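PDB 1TU7: glutathione S-transferase 2 from Onchocerca volvulus, which catalyses the conjugation of glutathione to electrophilic substrates such as organic halides and appears to play a central role in the parasite's detoxification system. Local coordinates for residues Ile17-Val22 with Leu154-Asp159; Leu53-Gln58 with Ala71-Leu76; Ala65-Leu70 with Ile147-Tyr152; Thr84-Met89 with Ala133-Gly138. All coordinates share one frame; numbering follows the deposited sequence.

Overall arrangement
Followed from the N terminus, the chain opens contact 1 on helix 15-23, contact 2 at the end of strand 52-55 and contact 3 on helix 63-73. Contact 2 closes first, at residues 71-76, after contact 3 has opened, so these two cross. Contact 4 opens on helix 81-107 and closes in the loop after helix 109-132, lying wholly within the span of contact 3. Helix 149-164 then closes contact 3 and, last, contact 1, which encloses all the others. Contacts 1 and 3 join the thioredoxin-like N-terminal domain to the helical C-terminal domain; contact 2 stays within the former and contact 4 within the latter. Contacts 2, 3 and 4 also touch the second subunit.

Contact 1: residues Ile17-Val22 with Leu154-Asp159; sequences IRLFLV and LFEELD
Leu19, on helix 15-23, reaches across to Phe155 and Glu156 of helix 149-164, and this small group of side chains makes the whole contact between the two segments. The pairing joins the thioredoxin-like N-terminal domain to the all-helical C-terminal domain of the transferase. Its tight part lies at the two methyls of Leu19. Leu19 CD1 lies 4.0 Å from Phe155 CD1 and 3.8 Å from Glu156 CB, while Leu19 CD2 comes to 4.1 Å from Phe155 CE1. The leucine meets the ring obliquely, and its side chain runs at about a right angle to both partners. With CG turned anti to its carbonyl carbon (chi1 -69°), Leu19 projects the fork of its side chain at the neighbouring helix. The CA atoms of Leu19 and Glu156 are 8.3 Å apart, a spacing that leaves the side chains to bridge the helices. Otherwise the interface is loose: only three residues touch, 122 Å² is buried in total, and the segments run out to partly exposed Val22 and Asp159. Behind Phe155 the packing continues onto His179 and Met182 of helix 173-183. The one polar atom at the leucine is Glu156 OE1, 3.7 Å from Leu19 CD1, and its salt-bridge partner is Arg11. The chemistry thus implies an apolar domain contact bordered by a carboxylate that shares Arg11 with Asp159 and is probably ionised.

Contact 2: residues Leu53-Gln58 with Ala71-Leu76; sequences LYDGDQ and ARKYNL
Asp55 and Lys73 meet in a surface salt bridge that ties a beta hairpin of the thioredoxin-like domain to the end of helix 63-73. In the first shell, Lys73 NZ donates to Asp55 OD2 at 2.8 Å, and the oxygen accepts with its syn lone pair. The ammonium also lies 3.0 Å from Asp55 OD1, so it faces both oxygens of the carboxylate. The two side chains arrive from opposite directions, and the lysine chain, bent at CG-CD (chi3 95°), brings its CD to 3.4 Å from Asp55 OD2 as well. Both charged ends have a second partner. His69 NE2, one turn back on the same helix, is hydrogen-bonded to Asp55 OD2 and is the stronger partner of this oxygen, while Tyr3 OH, from strand 3-8, is hydrogen-bonded to Lys73 NZ. The aspartate is thus held from the helix by two side chains, an arrangement that would favour the ionised carboxylate. Further out, the hairpin itself positions Asp55, which is the first residue of a type II' turn linking strands 52-55 and 58-61. Gly56, with its positive phi of 56°, takes the second place of that turn. On the helical side, Arg72, next to Lys73, forms a salt bridge with Glu81 of the second subunit. Two backbone bonds close the turn: Asp55 N to Gln58 O at 2.8 Å and Gln58 N to Asp55 O at 3.0 Å.

Contact 3: residues Ala65-Leu70 with Ile147-Tyr152; sequences AILRHL and ISYADY
Tyr149 sets its side chain at a slant across Leu67 and Arg68 of helix 63-73, a buried junction between the thioredoxin-like domain and the helical C-terminal domain of the GST fold. Tyr149 CB and the near ring carbon CD1 meet the leucine: Leu67 CG is 3.8 Å from Tyr149 CD1 and 4.0 Å from Tyr149 CB. The far end takes the aliphatic part of the arginine, with Arg68 CG 3.5 Å from Tyr149 OH and 3.7 Å from Tyr149 CZ. Both partners approach the ring obliquely. A chi1 of 66°, which sets CG between backbone N and carbonyl carbon, turns the ring toward helix 63-73. With the arginine chain bent at chi3, its guanidinium presents an edge to Tyr149 OH, which lies in its plane 3.9 Å from Arg68 NH1; ring and guanidinium planes stand 73° apart. Arg68 NE forms a salt bridge with Asp88 of the second subunit, close to where the two Arg68 guanidinium groups approach each other. Helix 81-107 packs on the tyrosine through Ile87 and Cys91. At the start of helix 149-164, as in one half of a capping box, Ser148 N donates to Asp151 OD2 at 2.9 Å, on the anti side of that oxygen, 21° out of the carboxylate plane.

Contact 4: residues Thr84-Met89 with Ala133-Gly138; sequences TTYIDM and ATRGNG
Thr134 OG1 has two polar neighbours: it is hydrogen-bonded to the backbone carbonyl of Leu131, its strongest partner, and it lies 2.9 Å from Tyr86 OH. The tyrosine reaches it from helix 81-107, and Thr134 OG1 also stands 3.4 Å from Tyr86 CZ. Thr134 turns its hydroxyl between N and C of its own backbone (chi1 62°), within range of both Leu131 O and Tyr86 OH. Arg135 supplies the larger share of the loop's contact. Its chain, extended from CG to NE, slides past the tyrosine in the opposite direction: Arg135 CD lies 3.6 Å from Tyr86 CE1, and Arg135 NE comes to 3.3 Å from Tyr86 CD1. The guanidinium plane is turned 45° from that of the ring, an oblique meeting rather than a parallel stack. The tyrosine is therefore touched near its hydroxyl by Thr134 and along one side by the arginine, with 152 Å² buried between the segments. Beyond the ring, Arg135 makes a long, weak ion pair with Glu83. The loop folds back just after the arginine, where Gly138 N donates to Arg135 O at 2.9 Å. Tyr86 thus spans from helix 81-107 to the loop that follows helix 109-132, resting on Leu131 of that helix and on Ile142, while Thr85 and Asp88 of its own helix meet helix 63-73 of the second subunit.

Contact 1: residues Ile17-Val22 with Leu154-Asp159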
# COMPACT_ATOMS: atom_id res chain seq x y z
N ILE A 17 1.39 11.45 -7.77
CA ILE A 17 0.06 12.02 -8.06
C ILE A 17 0.20 13.31 -8.86
O ILE A 17 -0.50 13.53 -9.84
CB ILE A 17 -0.73 12.21 -6.78
CG1 ILE A 17 -0.93 10.88 -6.02
CG2 ILE A 17 -2.05 12.90 -7.09
CD1 ILE A 17 -1.17 11.06 -4.54
N ARG A 18 1.09 14.19 -8.44
CA ARG A 18 1.36 15.40 -9.21
C ARG A 18 1.75 15.05 -10.64
O ARG A 18 1.28 15.66 -11.58
CB ARG A 18 2.48 16.19 -8.56
CG ARG A 18 2.12 16.80 -7.23
CD ARG A 18 3.19 17.63 -6.67
NE ARG A 18 2.93 18.14 -5.32
CZ ARG A 18 3.73 17.97 -4.29
NH1 ARG A 18 4.80 17.23 -4.38
NH2 ARG A 18 3.42 18.53 -3.13
N LEU A 19 2.60 14.05 -10.81
CA LEU A 19 3.05 13.66 -12.14
C LEU A 19 1.88 13.17 -12.99
O LEU A 19 1.80 13.50 -14.16
CB LEU A 19 4.14 12.60 -12.06
CG LEU A 19 5.48 13.08 -11.50
CD1 LEU A 19 6.37 11.95 -11.01
CD2 LEU A 19 6.22 13.91 -12.56
N PHE A 20 1.00 12.35 -12.41
CA PHE A 20 -0.22 11.90 -13.08
C PHE A 20 -1.02 13.09 -13.61
O PHE A 20 -1.35 13.15 -14.78
CB PHE A 20 -1.03 11.03 -12.12
CG PHE A 20 -2.31 10.46 -12.68
CD1 PHE A 20 -2.48 9.09 -12.70
CD2 PHE A 20 -3.36 11.25 -13.10
CE1 PHE A 20 -3.65 8.52 -13.17
CE2 PHE A 20 -4.53 10.65 -13.58
CZ PHE A 20 -4.66 9.29 -13.60
N LEU A 21 -1.29 14.05 -12.73
CA LEU A 21 -2.15 15.18 -13.04
C LEU A 21 -1.47 16.04 -14.11
O LEU A 21 -2.10 16.46 -15.06
CB LEU A 21 -2.43 15.96 -11.77
CG LEU A 21 -3.26 15.24 -10.72
CD1 LEU A 21 -3.18 15.94 -9.41
CD2 LEU A 21 -4.73 15.15 -11.16
N VAL A 22 -0.19 16.28 -13.95
CA VAL A 22 0.54 17.11 -14.90
C VAL A 22 0.56 16.43 -16.27
O VAL A 22 0.26 17.06 -17.27
CB VAL A 22 1.98 17.38 -14.43
CG1 VAL A 22 2.81 17.94 -15.54
CG2 VAL A 22 1.97 18.36 -13.26
N LEU A 154 6.70 4.54 -10.89
CA LEU A 154 8.01 4.01 -11.26
C LEU A 154 8.96 5.13 -11.69
O LEU A 154 10.13 5.16 -11.32
CB LEU A 154 7.89 2.94 -12.33
CG LEU A 154 9.23 2.33 -12.80
CD1 LEU A 154 9.95 1.63 -11.69
CD2 LEU A 154 8.95 1.36 -13.93
N PHE A 155 8.46 6.03 -12.53
CA PHE A 155 9.24 7.16 -12.99
C PHE A 155 9.82 7.93 -11.81
O PHE A 155 11.03 8.20 -11.74
CB PHE A 155 8.39 8.08 -13.88
CG PHE A 155 9.08 9.36 -14.28
CD1 PHE A 155 8.42 10.57 -14.20
CD2 PHE A 155 10.38 9.36 -14.77
CE1 PHE A 155 9.01 11.74 -14.56
CE2 PHE A 155 10.99 10.54 -15.15
CZ PHE A 155 10.30 11.73 -15.05
N GLU A 156 8.99 8.30 -10.85
CA GLU A 156 9.46 9.06 -9.72
C GLU A 156 10.48 8.27 -8.91
O GLU A 156 11.50 8.80 -8.51
CB GLU A 156 8.28 9.48 -8.83
CG GLU A 156 8.69 10.19 -7.56
CD GLU A 156 9.28 11.58 -7.71
OE1 GLU A 156 9.41 12.06 -8.87
OE2 GLU A 156 9.55 12.20 -6.64
N GLU A 157 10.24 6.99 -8.70
CA GLU A 157 11.17 6.18 -7.90
C GLU A 157 12.51 6.08 -8.57
O GLU A 157 13.56 6.19 -7.90
CB GLU A 157 10.58 4.81 -7.59
CG GLU A 157 11.20 4.20 -6.35
CD GLU A 157 10.85 4.99 -5.12
OE1 GLU A 157 9.82 5.70 -5.08
OE2 GLU A 157 11.64 4.91 -4.17
N LEU A 158 12.54 5.90 -9.88
CA LEU A 158 13.80 5.87 -10.62
C LEU A 158 14.47 7.24 -10.57
O LEU A 158 15.69 7.33 -10.45
CB LEU A 158 13.57 5.48 -12.07
CG LEU A 158 13.06 4.05 -12.25
CD1 LEU A 158 12.74 3.81 -13.69
CD2 LEU A 158 14.00 2.98 -11.68
N ASP A 159 13.71 8.31 -10.66
CA ASP A 159 14.27 9.65 -10.69
C ASP A 159 14.93 9.97 -9.35
O ASP A 159 16.06 10.44 -9.30
CB ASP A 159 13.20 10.66 -11.03
CG ASP A 159 13.78 11.96 -11.46
OD1 ASP A 159 14.26 12.03 -12.62
OD2 ASP A 159 13.83 12.94 -10.71

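Contact 2: residues Leu53-Gln58 with Ala71-Leu76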
# COMPACT_ATOMS: atom_id res chain seq x y z
N LEU A 53 -6.30 14.41 -1.72
CA LEU A 53 -6.89 14.96 -2.93
C LEU A 53 -8.34 15.33 -2.64
O LEU A 53 -9.13 14.48 -2.22
CB LEU A 53 -6.85 13.96 -4.08
CG LEU A 53 -7.50 14.47 -5.36
CD1 LEU A 53 -6.59 15.51 -6.00
CD2 LEU A 53 -7.80 13.24 -6.24
N TYR A 54 -8.67 16.59 -2.89
CA TYR A 54 -10.04 17.03 -3.00
C TYR A 54 -10.44 16.96 -4.46
O TYR A 54 -9.82 17.60 -5.31
CB TYR A 54 -10.17 18.45 -2.47
CG TYR A 54 -9.69 18.65 -1.04
CD1 TYR A 54 -8.36 19.01 -0.76
CD2 TYR A 54 -10.57 18.50 0.05
CE1 TYR A 54 -7.93 19.21 0.54
CE2 TYR A 54 -10.13 18.70 1.35
CZ TYR A 54 -8.82 19.07 1.58
OH TYR A 54 -8.36 19.31 2.87
N ASP A 55 -11.42 16.12 -4.74
CA ASP A 55 -11.96 15.96 -6.07
C ASP A 55 -13.40 16.40 -6.00
O ASP A 55 -14.27 15.65 -5.55
CB ASP A 55 -11.87 14.50 -6.47
CG ASP A 55 -12.33 14.25 -7.87
OD1 ASP A 55 -12.99 15.15 -8.47
OD2 ASP A 55 -12.11 13.18 -8.45
N GLY A 56 -13.65 17.64 -6.39
CA GLY A 56 -14.93 18.26 -6.12
C GLY A 56 -15.20 18.22 -4.61
O GLY A 56 -14.36 18.66 -3.83
N ASP A 57 -16.34 17.65 -4.23
CA ASP A 57 -16.74 17.53 -2.80
C ASP A 57 -16.22 16.26 -2.10
O ASP A 57 -16.57 15.98 -0.96
CB ASP A 57 -18.27 17.57 -2.67
N GLN A 58 -15.36 15.49 -2.76
CA GLN A 58 -14.82 14.26 -2.21
C GLN A 58 -13.43 14.52 -1.67
O GLN A 58 -12.58 15.04 -2.38
CB GLN A 58 -14.72 13.20 -3.31
CG GLN A 58 -14.56 11.80 -2.84
CD GLN A 58 -14.58 10.79 -3.97
OE1 GLN A 58 -14.66 11.15 -5.16
NE2 GLN A 58 -14.51 9.51 -3.62
N ALA A 71 -6.88 7.04 -11.57
CA ALA A 71 -6.71 6.07 -12.64
C ALA A 71 -8.05 5.59 -13.19
O ALA A 71 -8.22 5.49 -14.40
CB ALA A 71 -5.91 4.94 -12.15
N ARG A 72 -9.01 5.27 -12.34
CA ARG A 72 -10.33 4.84 -12.83
C ARG A 72 -11.02 5.98 -13.59
O ARG A 72 -11.56 5.77 -14.67
CB ARG A 72 -11.21 4.35 -11.69
CG ARG A 72 -10.82 2.99 -11.17
CD ARG A 72 -11.78 2.45 -10.11
NE ARG A 72 -11.81 3.29 -8.90
CZ ARG A 72 -11.05 3.12 -7.85
NH1 ARG A 72 -10.18 2.12 -7.81
NH2 ARG A 72 -11.14 3.93 -6.79
N LYS A 73 -10.97 7.19 -13.06
CA LYS A 73 -11.65 8.31 -13.66
C LYS A 73 -11.09 8.61 -15.05
O LYS A 73 -11.85 8.95 -15.97
CB LYS A 73 -11.51 9.55 -12.80
CG LYS A 73 -12.61 9.77 -11.85
CD LYS A 73 -12.43 11.17 -11.20
CE LYS A 73 -13.20 12.25 -11.87
NZ LYS A 73 -13.45 13.44 -10.95
N TYR A 74 -9.78 8.46 -15.21
CA TYR A 74 -9.10 8.84 -16.44
C TYR A 74 -8.63 7.66 -17.28
O TYR A 74 -7.84 7.84 -18.20
CB TYR A 74 -7.94 9.80 -16.14
CG TYR A 74 -8.41 11.23 -16.15
CD1 TYR A 74 -9.11 11.76 -15.08
CD2 TYR A 74 -8.25 12.02 -17.29
CE1 TYR A 74 -9.62 13.07 -15.15
CE2 TYR A 74 -8.71 13.35 -17.35
CZ TYR A 74 -9.39 13.85 -16.28
OH TYR A 74 -9.86 15.16 -16.34
N ASN A 75 -9.13 6.47 -16.99
CA ASN A 75 -8.83 5.29 -17.79
C ASN A 75 -7.36 4.91 -17.84
O ASN A 75 -6.85 4.46 -18.87
CB ASN A 75 -9.38 5.52 -19.22
CG ASN A 75 -9.69 4.23 -20.00
OD1 ASN A 75 -9.73 4.25 -21.27
ND2 ASN A 75 -9.86 3.14 -19.33
N LEU A 76 -6.67 5.10 -16.71
CA LEU A 76 -5.27 4.74 -16.54
C LEU A 76 -5.12 3.58 -15.54
O LEU A 76 -4.09 3.46 -14.89
CB LEU A 76 -4.45 5.96 -16.08
CG LEU A 76 -3.67 6.69 -17.16
CD1 LEU A 76 -4.61 7.44 -18.06
CD2 LEU A 76 -2.63 7.62 -16.54

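Contact 3: residues Ala65-Leu70 with Ile147-Tyr152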
# COMPACT_ATOMS: atom_id res chain seq x y z
N ALA A 65 -4.82 5.14 -2.74
CA ALA A 65 -6.25 5.28 -3.04
C ALA A 65 -6.51 6.47 -3.96
O ALA A 65 -7.34 6.40 -4.84
CB ALA A 65 -7.07 5.43 -1.76
N ILE A 66 -5.75 7.54 -3.76
CA ILE A 66 -5.85 8.72 -4.62
C ILE A 66 -5.47 8.34 -6.03
O ILE A 66 -6.19 8.64 -6.99
CB ILE A 66 -4.94 9.87 -4.09
CG1 ILE A 66 -5.43 10.41 -2.74
CG2 ILE A 66 -4.86 10.98 -5.14
CD1 ILE A 66 -4.42 11.27 -2.00
N LEU A 67 -4.33 7.68 -6.17
CA LEU A 67 -3.86 7.28 -7.49
C LEU A 67 -4.84 6.35 -8.21
O LEU A 67 -5.10 6.53 -9.40
CB LEU A 67 -2.49 6.63 -7.36
CG LEU A 67 -1.28 6.87 -8.21
CD1 LEU A 67 -1.19 8.26 -8.79
CD2 LEU A 67 -0.10 6.53 -7.28
N ARG A 68 -5.37 5.36 -7.51
CA ARG A 68 -6.32 4.44 -8.15
C ARG A 68 -7.64 5.12 -8.50
O ARG A 68 -8.26 4.81 -9.50
CB ARG A 68 -6.57 3.20 -7.30
CG ARG A 68 -5.42 2.23 -7.38
CD ARG A 68 -5.61 0.97 -6.58
NE ARG A 68 -5.44 1.23 -5.18
CZ ARG A 68 -4.28 1.21 -4.55
NH1 ARG A 68 -3.16 0.96 -5.27
NH2 ARG A 68 -4.20 1.47 -3.27
N HIS A 69 -8.08 6.07 -7.68
CA HIS A 69 -9.27 6.82 -8.02
C HIS A 69 -9.07 7.63 -9.29
O HIS A 69 -9.90 7.62 -10.18
CB HIS A 69 -9.68 7.72 -6.86
CG HIS A 69 -10.62 8.80 -7.23
ND1 HIS A 69 -11.97 8.59 -7.36
CD2 HIS A 69 -10.42 10.12 -7.49
CE1 HIS A 69 -12.56 9.72 -7.68
NE2 HIS A 69 -11.65 10.67 -7.75
N LEU A 70 -7.96 8.35 -9.36
CA LEU A 70 -7.67 9.11 -10.56
C LEU A 70 -7.54 8.19 -11.78
O LEU A 70 -8.03 8.52 -12.87
CB LEU A 70 -6.41 9.92 -10.36
CG LEU A 70 -6.55 11.13 -9.44
CD1 LEU A 70 -5.16 11.70 -9.20
CD2 LEU A 70 -7.47 12.16 -10.04
N ILE A 147 -0.32 4.20 -21.15
CA ILE A 147 0.11 4.66 -19.86
C ILE A 147 -0.87 4.26 -18.77
O ILE A 147 -2.08 4.14 -19.01
CB ILE A 147 0.35 6.19 -19.90
CG1 ILE A 147 1.17 6.63 -18.66
CG2 ILE A 147 -0.98 6.98 -20.07
CD1 ILE A 147 2.30 7.51 -18.94
N SER A 148 -0.32 4.04 -17.59
CA SER A 148 -1.11 3.72 -16.41
C SER A 148 -0.56 4.46 -15.22
O SER A 148 0.54 5.02 -15.27
CB SER A 148 -1.08 2.22 -16.12
OG SER A 148 0.24 1.78 -15.78
N TYR A 149 -1.28 4.42 -14.10
CA TYR A 149 -0.82 5.18 -12.96
C TYR A 149 0.53 4.69 -12.46
O TYR A 149 1.31 5.48 -11.92
CB TYR A 149 -1.82 5.19 -11.82
CG TYR A 149 -2.10 3.88 -11.14
CD1 TYR A 149 -1.40 3.51 -9.99
CD2 TYR A 149 -3.10 3.01 -11.59
CE1 TYR A 149 -1.65 2.34 -9.34
CE2 TYR A 149 -3.38 1.83 -10.89
CZ TYR A 149 -2.65 1.50 -9.77
OH TYR A 149 -2.96 0.33 -9.09
N ALA A 150 0.81 3.39 -12.63
CA ALA A 150 2.03 2.83 -12.12
C ALA A 150 3.25 3.41 -12.81
O ALA A 150 4.31 3.49 -12.19
CB ALA A 150 2.03 1.30 -12.23
N ASP A 151 3.11 3.84 -14.06
CA ASP A 151 4.23 4.48 -14.75
C ASP A 151 4.75 5.70 -14.02
O ASP A 151 5.97 5.92 -13.94
CB ASP A 151 3.84 4.86 -16.17
CG ASP A 151 3.60 3.68 -17.05
OD1 ASP A 151 4.49 2.80 -17.15
OD2 ASP A 151 2.54 3.60 -17.68
N TYR A 152 3.86 6.51 -13.46
CA TYR A 152 4.30 7.71 -12.75
C TYR A 152 5.04 7.38 -11.48
O TYR A 152 6.00 8.02 -11.12
CB TYR A 152 3.11 8.64 -12.45
CG TYR A 152 2.32 9.00 -13.70
CD1 TYR A 152 1.00 8.56 -13.86
CD2 TYR A 152 2.89 9.72 -14.73
CE1 TYR A 152 0.30 8.88 -14.98
CE2 TYR A 152 2.18 10.04 -15.87
CZ TYR A 152 0.90 9.60 -15.99
OH TYR A 152 0.19 9.91 -17.12

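Contact 4: residues Thr84-Met89 with Ala133-Gly138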
# COMPACT_ATOMS: atom_id res chain seq x y z
N THR A 84 -5.24 -4.48 -14.63
CA THR A 84 -5.50 -3.73 -13.41
C THR A 84 -4.71 -4.31 -12.22
O THR A 84 -4.14 -3.59 -11.42
CB THR A 84 -7.01 -3.73 -13.13
OG1 THR A 84 -7.68 -3.15 -14.25
CG2 THR A 84 -7.36 -2.87 -11.89
N THR A 85 -4.72 -5.64 -12.12
CA THR A 85 -3.99 -6.31 -11.08
C THR A 85 -2.49 -6.13 -11.25
O THR A 85 -1.76 -5.88 -10.29
CB THR A 85 -4.33 -7.80 -11.12
OG1 THR A 85 -5.72 -7.97 -10.85
CG2 THR A 85 -3.59 -8.58 -10.06
N TYR A 86 -2.02 -6.26 -12.49
CA TYR A 86 -0.60 -6.15 -12.78
C TYR A 86 -0.02 -4.79 -12.41
O TYR A 86 1.02 -4.70 -11.74
CB TYR A 86 -0.33 -6.45 -14.26
CG TYR A 86 1.14 -6.31 -14.61
CD1 TYR A 86 1.58 -5.37 -15.47
CD2 TYR A 86 2.08 -7.17 -14.07
CE1 TYR A 86 2.90 -5.23 -15.80
CE2 TYR A 86 3.42 -7.06 -14.39
CZ TYR A 86 3.81 -6.10 -15.26
OH TYR A 86 5.15 -5.97 -15.60
N ILE A 87 -0.68 -3.72 -12.83
CA ILE A 87 -0.16 -2.41 -12.51
C ILE A 87 -0.19 -2.12 -11.02
O ILE A 87 0.67 -1.43 -10.53
CB ILE A 87 -0.85 -1.30 -13.30
CG1 ILE A 87 -2.34 -1.17 -12.96
CG2 ILE A 87 -0.56 -1.50 -14.78
CD1 ILE A 87 -3.08 -0.12 -13.77
N ASP A 88 -1.18 -2.65 -10.32
CA ASP A 88 -1.27 -2.51 -8.86
C ASP A 88 -0.11 -3.22 -8.22
O ASP A 88 0.62 -2.67 -7.41
CB ASP A 88 -2.61 -3.08 -8.44
CG ASP A 88 -2.95 -2.89 -7.02
OD1 ASP A 88 -2.15 -2.33 -6.24
OD2 ASP A 88 -4.09 -3.31 -6.64
N MET A 89 0.07 -4.48 -8.61
CA MET A 89 1.17 -5.28 -8.10
C MET A 89 2.51 -4.54 -8.33
O MET A 89 3.36 -4.46 -7.45
CB MET A 89 1.16 -6.64 -8.79
CG MET A 89 2.22 -7.57 -8.33
SD MET A 89 2.22 -9.11 -9.31
CE MET A 89 3.43 -8.75 -10.49
N ALA A 133 9.97 -6.16 -18.29
CA ALA A 133 10.08 -6.89 -19.54
C ALA A 133 8.82 -7.65 -19.92
O ALA A 133 8.64 -8.03 -21.07
CB ALA A 133 11.24 -7.87 -19.44
N THR A 134 7.93 -7.89 -18.96
CA THR A 134 6.84 -8.84 -19.22
C THR A 134 5.79 -8.32 -20.18
O THR A 134 5.02 -9.12 -20.71
CB THR A 134 6.15 -9.34 -17.96
OG1 THR A 134 5.55 -8.25 -17.27
CG2 THR A 134 7.10 -10.00 -16.95
N ARG A 135 5.73 -7.01 -20.39
CA ARG A 135 4.79 -6.43 -21.36
C ARG A 135 5.55 -5.53 -22.28
O ARG A 135 6.36 -4.75 -21.85
CB ARG A 135 3.67 -5.67 -20.64
CG ARG A 135 2.82 -6.60 -19.80
CD ARG A 135 1.67 -5.96 -19.08
NE ARG A 135 0.85 -6.92 -18.34
CZ ARG A 135 -0.30 -7.48 -18.76
NH1 ARG A 135 -0.80 -7.22 -19.96
NH2 ARG A 135 -0.96 -8.30 -17.96
N GLY A 136 5.31 -5.66 -23.59
CA GLY A 136 5.96 -4.81 -24.56
C GLY A 136 7.46 -4.96 -24.59
O GLY A 136 8.17 -4.04 -24.98
N ASN A 137 7.92 -6.11 -24.13
CA ASN A 137 9.35 -6.40 -23.98
C ASN A 137 10.03 -5.44 -23.03
O ASN A 137 11.26 -5.32 -23.03
CB ASN A 137 10.04 -6.37 -25.34
CG ASN A 137 9.47 -7.40 -26.29
OD1 ASN A 137 9.71 -8.58 -26.13
ND2 ASN A 137 8.72 -6.94 -27.27
N GLY A 138 9.23 -4.75 -22.23
CA GLY A 138 9.74 -3.70 -21.37
C GLY A 138 10.32 -2.49 -22.07
O GLY A 138 11.01 -1.71 -21.44